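Local coordinates for intron-associated endonuclease 1 (Enterobacteria phage T4, PDB 1MK0), which cuts DNA as the homing endonuclease of a phage intron, its GIY-YIG catalytic domain probably hydrolysing the phosphodiester backbone, at residues A21-F24 with E25-W28; K44-R47 with S48-H52; I72-A75 with N76-I79. The protein carries 1 engineered substitution. All coordinates share one frame; numbering follows the deposited sequence.

Interaction 1: residues A21-F24 with E25-W28; sequences AKDF and EKRW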
# COMPACT_ATOMS: atom_id res chain seq x y z
N ALA A 21 -0.82 8.32 -0.56
CA ALA A 21 0.07 8.95 -1.52
C ALA A 21 -0.29 10.38 -1.87
O ALA A 21 -1.46 10.76 -1.85
CB ALA A 21 0.12 8.11 -2.79
N LYS A 22 0.74 11.15 -2.19
CA LYS A 22 0.58 12.53 -2.63
C LYS A 22 0.10 12.41 -4.07
O LYS A 22 -0.69 13.23 -4.55
CB LYS A 22 1.91 13.28 -2.55
CG LYS A 22 1.87 14.71 -3.10
CD LYS A 22 0.85 15.58 -2.37
CE LYS A 22 0.80 16.98 -2.97
NZ LYS A 22 -0.26 17.82 -2.35
N ASP A 23 0.60 11.39 -4.76
CA ASP A 23 0.19 11.07 -6.13
C ASP A 23 0.18 9.55 -6.28
O ASP A 23 1.22 8.91 -6.18
CB ASP A 23 1.11 11.66 -7.19
CG ASP A 23 0.65 11.32 -8.60
OD1 ASP A 23 -0.43 11.81 -9.00
OD2 ASP A 23 1.33 10.54 -9.29
N PHE A 24 -0.99 8.99 -6.54
CA PHE A 24 -1.13 7.55 -6.68
C PHE A 24 -0.21 6.88 -7.70
O PHE A 24 0.57 5.99 -7.35
CB PHE A 24 -2.58 7.19 -7.03
CG PHE A 24 -3.56 7.49 -5.94
CD1 PHE A 24 -3.46 6.85 -4.70
CD2 PHE A 24 -4.60 8.38 -6.14
CE1 PHE A 24 -4.38 7.10 -3.68
CE2 PHE A 24 -5.53 8.65 -5.14
CZ PHE A 24 -5.42 8.01 -3.90
N GLU A 25 -0.30 7.31 -8.95
CA GLU A 25 0.50 6.71 -10.02
C GLU A 25 1.99 6.65 -9.71
O GLU A 25 2.63 5.61 -9.91
CB GLU A 25 0.28 7.48 -11.32
CG GLU A 25 0.34 6.61 -12.57
CD GLU A 25 -0.78 5.58 -12.60
OE1 GLU A 25 -1.96 5.98 -12.58
OE2 GLU A 25 -0.48 4.37 -12.65
N LYS A 26 2.55 7.75 -9.22
CA LYS A 26 3.97 7.79 -8.91
C LYS A 26 4.32 6.95 -7.69
O LYS A 26 5.37 6.31 -7.65
CB LYS A 26 4.42 9.23 -8.72
CG LYS A 26 4.41 10.00 -10.03
CD LYS A 26 4.80 11.44 -9.87
CE LYS A 26 4.82 12.12 -11.23
NZ LYS A 26 5.11 13.57 -11.14
N ARG A 27 3.43 6.92 -6.70
CA ARG A 27 3.70 6.13 -5.51
C ARG A 27 3.75 4.65 -5.87
O ARG A 27 4.61 3.91 -5.39
CB ARG A 27 2.63 6.35 -4.43
CG ARG A 27 2.94 5.62 -3.13
CD ARG A 27 4.15 6.24 -2.44
NE ARG A 27 4.65 5.46 -1.31
CZ ARG A 27 5.51 4.45 -1.41
NH1 ARG A 27 5.97 4.07 -2.60
NH2 ARG A 27 5.95 3.85 -0.32
N TRP A 28 2.82 4.23 -6.72
CA TRP A 28 2.75 2.83 -7.14
C TRP A 28 3.99 2.45 -7.93
O TRP A 28 4.52 1.35 -7.78
CB TRP A 28 1.49 2.57 -7.97
CG TRP A 28 0.21 2.80 -7.20
CD1 TRP A 28 0.04 2.74 -5.85
CD2 TRP A 28 -1.08 3.09 -7.76
NE1 TRP A 28 -1.27 2.97 -5.52
CE2 TRP A 28 -1.98 3.19 -6.67
CE3 TRP A 28 -1.56 3.27 -9.06
CZ2 TRP A 28 -3.34 3.47 -6.86
CZ3 TRP A 28 -2.91 3.55 -9.24
CH2 TRP A 28 -3.79 3.64 -8.14
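Ala21, the last residue of strand 16-21, sets its methyl against the start of helix 24-37, with CB lying 3.5 Å from Arg27 CB and slightly farther from Arg27 CG. The chain then turns through Lys22 and reaches Asp23, the N-cap of the helix. With CG anti to the backbone N (chi1 -180°), the Asp23 carboxylate folds back over the first turn, and OD2 accepts from Lys26 N at 3.0 Å. The amide comes to the anti side of OD2, 31° out of the carboxylate plane. OD2 also lies against the aliphatic root of Lys26, 3.2 Å from CG, whereas the ammonium group extends past it without contact. The other carboxylate oxygen, OD1, is held by Lys2 N, a second grip that limits rotation of the cap. Asp23 O accepts from Arg27 N, the first main-chain bond of the turn. Phe24 O follows by taking Trp28 N at 2.9 Å, and the same oxygen sits 3.2 Å above the plane of the Trp28 ring, toward its rim. Beyond it, Phe24 CB makes a CH-pi contact over the six-membered ring of Trp28, 3.9 Å from its centroid. The two aromatic rings are inclined by only 30° but are offset, their centroids 5.7 Å apart, with little overlap. Arg27 directs its guanidinium elsewhere, where NH2 binds a citrate probably derived from the crystallisation liquor. Phe24 and Trp28 together pack helix 24-37 onto the sheet, touching Ile60 of strand 56-63 and Tyr6 of central strand 4-10; Trp28 meets Tyr6 edge-to-face.

Interaction 2: residues K44-R47 with S48-H52; sequences KLQR and SFNKH
Four successive i to i+4 bonds run from the carbonyls of Lys44, Leu45, Gln46 and Arg47 to the amides of Ser48, Phe49, Asn50 and Lys51. The last of them, from Lys51 N to Arg47 O, is the longest at 3.2 Å. One side-chain bond spans the same turn: Gln46 NE2 donates to Asn50 OD1 at 3.0 Å. The donor stands above the carbonyl plane of the asparagine, 37° out of it, so the bond does not follow a lone pair; the two amide planes are inclined by 30°. Gln46 reaches this position by sending CG anti to its backbone N and bending at chi2 (69°), which swings the amide forward along the helix toward Asn50. Asn50 CG, beside its own backbone N, leans toward the same turn and lies 3.0 Å from Gln46 O. The glutamine amide has further partners: NE2 also donates to Leu35 O, and OE1 accepts from His40 N. This buried group is thereby fixed at both ends and ties the helix to the last turn of helix 24-37 and to the loop that follows it. Phe49 lies beside the same amide, its CD1 4.2 Å from Gln46 NE2, which stands obliquely to the ring, while Phe49 CB rests 3.4 Å from Leu45 O. Lys51 CG approaches Arg47 O to 3.5 Å before the extended chain continues. Lys44 sends NZ away from the turn to the carbonyls of Gly88 and Asn90. Within the fold, helix 43-52 packs against the end of helix 24-37 through Leu45 and Phe49, which touch Leu35, while Leu45 and Ser48 meet Phe56 at the start of strand 56-63.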
# COMPACT_ATOMS: atom_id res chain seq x y z
N LYS A 44 6.92 -8.43 4.11
CA LYS A 44 5.85 -9.29 3.64
C LYS A 44 5.57 -9.07 2.16
O LYS A 44 5.40 -10.03 1.40
CB LYS A 44 4.59 -9.07 4.47
CG LYS A 44 4.83 -9.32 5.96
CD LYS A 44 3.53 -9.41 6.75
CE LYS A 44 2.77 -8.10 6.74
NZ LYS A 44 1.56 -8.19 7.62
N LEU A 45 5.52 -7.81 1.74
CA LEU A 45 5.27 -7.51 0.34
C LEU A 45 6.50 -7.94 -0.46
O LEU A 45 6.38 -8.50 -1.56
CB LEU A 45 5.00 -6.02 0.14
CG LEU A 45 4.54 -5.64 -1.27
CD1 LEU A 45 3.22 -6.34 -1.60
CD2 LEU A 45 4.38 -4.14 -1.36
N GLN A 46 7.68 -7.70 0.10
CA GLN A 46 8.93 -8.08 -0.56
C GLN A 46 8.99 -9.58 -0.79
O GLN A 46 9.39 -10.04 -1.86
CB GLN A 46 10.14 -7.64 0.27
CG GLN A 46 11.46 -7.84 -0.46
CD GLN A 46 11.64 -6.90 -1.64
OE1 GLN A 46 11.82 -5.69 -1.46
NE2 GLN A 46 11.57 -7.44 -2.85
N ARG A 47 8.59 -10.36 0.21
CA ARG A 47 8.60 -11.81 0.10
C ARG A 47 7.66 -12.29 -0.99
O ARG A 47 8.01 -13.16 -1.79
CB ARG A 47 8.21 -12.46 1.43
CG ARG A 47 9.31 -12.45 2.46
CD ARG A 47 8.81 -13.00 3.78
NE ARG A 47 9.89 -13.22 4.73
CZ ARG A 47 9.69 -13.58 5.99
NH1 ARG A 47 8.46 -13.76 6.45
NH2 ARG A 47 10.73 -13.76 6.80
N SER A 48 6.46 -11.72 -1.02
CA SER A 48 5.48 -12.10 -2.02
C SER A 48 5.99 -11.75 -3.41
O SER A 48 5.88 -12.55 -4.35
CB SER A 48 4.15 -11.38 -1.76
OG SER A 48 3.17 -11.78 -2.71
N PHE A 49 6.55 -10.56 -3.54
CA PHE A 49 7.08 -10.10 -4.82
C PHE A 49 8.26 -10.96 -5.26
O PHE A 49 8.43 -11.21 -6.45
CB PHE A 49 7.50 -8.63 -4.72
CG PHE A 49 8.01 -8.06 -6.01
CD1 PHE A 49 9.36 -8.14 -6.34
CD2 PHE A 49 7.14 -7.45 -6.90
CE1 PHE A 49 9.83 -7.62 -7.54
CE2 PHE A 49 7.60 -6.93 -8.11
CZ PHE A 49 8.95 -7.01 -8.43
N ASN A 50 9.07 -11.41 -4.31
CA ASN A 50 10.21 -12.24 -4.66
C ASN A 50 9.74 -13.58 -5.23
O ASN A 50 10.41 -14.18 -6.06
CB ASN A 50 11.11 -12.49 -3.45
CG ASN A 50 11.89 -11.26 -3.04
OD1 ASN A 50 11.97 -10.29 -3.79
ND2 ASN A 50 12.48 -11.30 -1.85
N LYS A 51 8.57 -14.02 -4.78
CA LYS A 51 8.01 -15.29 -5.23
C LYS A 51 7.14 -15.20 -6.48
O LYS A 51 7.03 -16.18 -7.23
CB LYS A 51 7.16 -15.92 -4.12
CG LYS A 51 7.93 -16.42 -2.92
CD LYS A 51 6.99 -17.08 -1.92
CE LYS A 51 7.75 -17.72 -0.77
NZ LYS A 51 6.82 -18.35 0.21
N HIS A 52 6.54 -14.05 -6.72
CA HIS A 52 5.64 -13.91 -7.86
C HIS A 52 5.90 -12.75 -8.80
O HIS A 52 5.38 -12.73 -9.91
CB HIS A 52 4.20 -13.76 -7.35
CG HIS A 52 3.81 -14.76 -6.31
ND1 HIS A 52 3.77 -16.11 -6.56
CD2 HIS A 52 3.45 -14.61 -5.01
CE1 HIS A 52 3.39 -16.75 -5.47
NE2 HIS A 52 3.19 -15.86 -4.51

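Interaction 3: residues I72-A75 with N76-I79; sequences IERA and NFWI. Engineered in segment 72-75: Ala75 (natural residue Glu).
Arg74 lays its guanidinium flat on the Phe77 ring, an i to i+3 cation-pi stack on helix 68-81 of the GIY-YIG fold, with planes 17° apart. CZ is 4.4 Å from the ring centroid and off-centre, so NH1 and NH2 cover the CG-CD2-CE2 side of the ring. Bends at chi2 (-52°) and chi3 (-67°) fold the chain toward the next turn, alongside Phe77. The edge of the Phe77 ring meets the indole, CE2 lying 3.7 Å above the Trp78 ring plane and over its centre. Glu62 of strand 56-63 positions the group, its OE2 forming a salt bridge with Arg74 NH2 and accepting from Trp78 NE1, and so probably polarises both donors. On another side of the helix, Asn76 runs alongside Ile72, with ND2 3.6 Å from Ile72 CG2, while OD1 accepts from Ala94 N in the C-terminal loop. The engineered Ala75, a glutamate in the natural protein, carries a buried methyl that touches Ile5 of strand 4-10 and Ala94. Its carbonyl oxygen accepts from Ile79 N at 3.0 Å and lies 3.2 Å from Ile79 CG1.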
# COMPACT_ATOMS: atom_id res chain seq x y z
N ILE A 72 -3.50 9.89 8.11
CA ILE A 72 -3.23 8.86 9.11
C ILE A 72 -4.51 8.19 9.60
O ILE A 72 -4.59 6.97 9.68
CB ILE A 72 -2.43 9.44 10.30
CG1 ILE A 72 -1.03 9.85 9.82
CG2 ILE A 72 -2.32 8.41 11.41
CD1 ILE A 72 -0.16 10.46 10.89
N GLU A 73 -5.52 8.99 9.92
CA GLU A 73 -6.77 8.44 10.41
C GLU A 73 -7.45 7.54 9.38
O GLU A 73 -7.89 6.43 9.70
CB GLU A 73 -7.74 9.55 10.81
CG GLU A 73 -9.03 9.01 11.41
CD GLU A 73 -9.97 10.10 11.88
OE1 GLU A 73 -9.49 11.04 12.56
OE2 GLU A 73 -11.18 10.02 11.58
N ARG A 74 -7.52 8.01 8.14
CA ARG A 74 -8.16 7.23 7.08
C ARG A 74 -7.33 6.03 6.66
O ARG A 74 -7.89 4.98 6.31
CB ARG A 74 -8.45 8.13 5.88
CG ARG A 74 -9.45 9.24 6.19
CD ARG A 74 -10.71 8.67 6.84
NE ARG A 74 -11.47 7.83 5.92
CZ ARG A 74 -12.44 7.00 6.30
NH1 ARG A 74 -12.75 6.89 7.58
NH2 ARG A 74 -13.10 6.30 5.40
N ALA A 75 -6.01 6.16 6.67
CA ALA A 75 -5.15 5.04 6.31
C ALA A 75 -5.35 3.94 7.35
O ALA A 75 -5.49 2.76 7.00
CB ALA A 75 -3.69 5.48 6.28
N ASN A 76 -5.36 4.31 8.63
CA ASN A 76 -5.55 3.32 9.68
C ASN A 76 -6.94 2.71 9.63
O ASN A 76 -7.12 1.54 9.97
CB ASN A 76 -5.29 3.92 11.06
CG ASN A 76 -3.82 4.01 11.38
OD1 ASN A 76 -3.04 3.14 10.99
ND2 ASN A 76 -3.42 5.05 12.10
N PHE A 77 -7.92 3.49 9.21
CA PHE A 77 -9.28 2.97 9.09
C PHE A 77 -9.27 1.81 8.11
O PHE A 77 -9.78 0.73 8.40
CB PHE A 77 -10.24 4.03 8.57
CG PHE A 77 -11.59 3.47 8.19
CD1 PHE A 77 -12.51 3.13 9.17
CD2 PHE A 77 -11.90 3.22 6.86
CE1 PHE A 77 -13.73 2.54 8.83
CE2 PHE A 77 -13.10 2.63 6.50
CZ PHE A 77 -14.02 2.29 7.49
N TRP A 78 -8.69 2.03 6.93
CA TRP A 78 -8.64 1.00 5.91
C TRP A 78 -7.76 -0.19 6.26
O TRP A 78 -8.07 -1.32 5.87
CB TRP A 78 -8.22 1.60 4.57
CG TRP A 78 -9.34 2.39 3.96
CD1 TRP A 78 -9.40 3.74 3.76
CD2 TRP A 78 -10.61 1.88 3.53
NE1 TRP A 78 -10.62 4.10 3.24
CE2 TRP A 78 -11.38 2.97 3.09
CE3 TRP A 78 -11.16 0.59 3.48
CZ2 TRP A 78 -12.69 2.82 2.61
CZ3 TRP A 78 -12.46 0.44 3.01
CH2 TRP A 78 -13.20 1.55 2.58
N ILE A 79 -6.67 0.05 6.98
CA ILE A 79 -5.79 -1.05 7.38
C ILE A 79 -6.58 -2.01 8.28
O ILE A 79 -6.48 -3.22 8.14
CB ILE A 79 -4.56 -0.53 8.16
CG1 ILE A 79 -3.59 0.15 7.20
CG2 ILE A 79 -3.86 -1.69 8.88
CD1 ILE A 79 -2.43 0.84 7.90

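All three interactions are local contacts along the chain, each involving a different helix packed around one three-stranded antiparallel sheet, and none touches another. Interaction 1 starts a helix and mixes a carboxylate cap with aromatic packing against the sheet. Interactions 2 and 3 lie within helices on opposite sides of the chain's centre, about 23 Å apart between centres. Their chemistry differs accordingly: 44-52 relies on a neutral amide pair anchored to the neighbouring loop and helix, whereas 72-79 relies on a charged arginine stacked on an aromatic ring and tethered to strand 56-63. Each is only partly buried, with Ala21, Phe24, Leu45, Gln46, Ala75 and Ile79 buried and residues such as Glu25, Arg47 and Glu73 exposed.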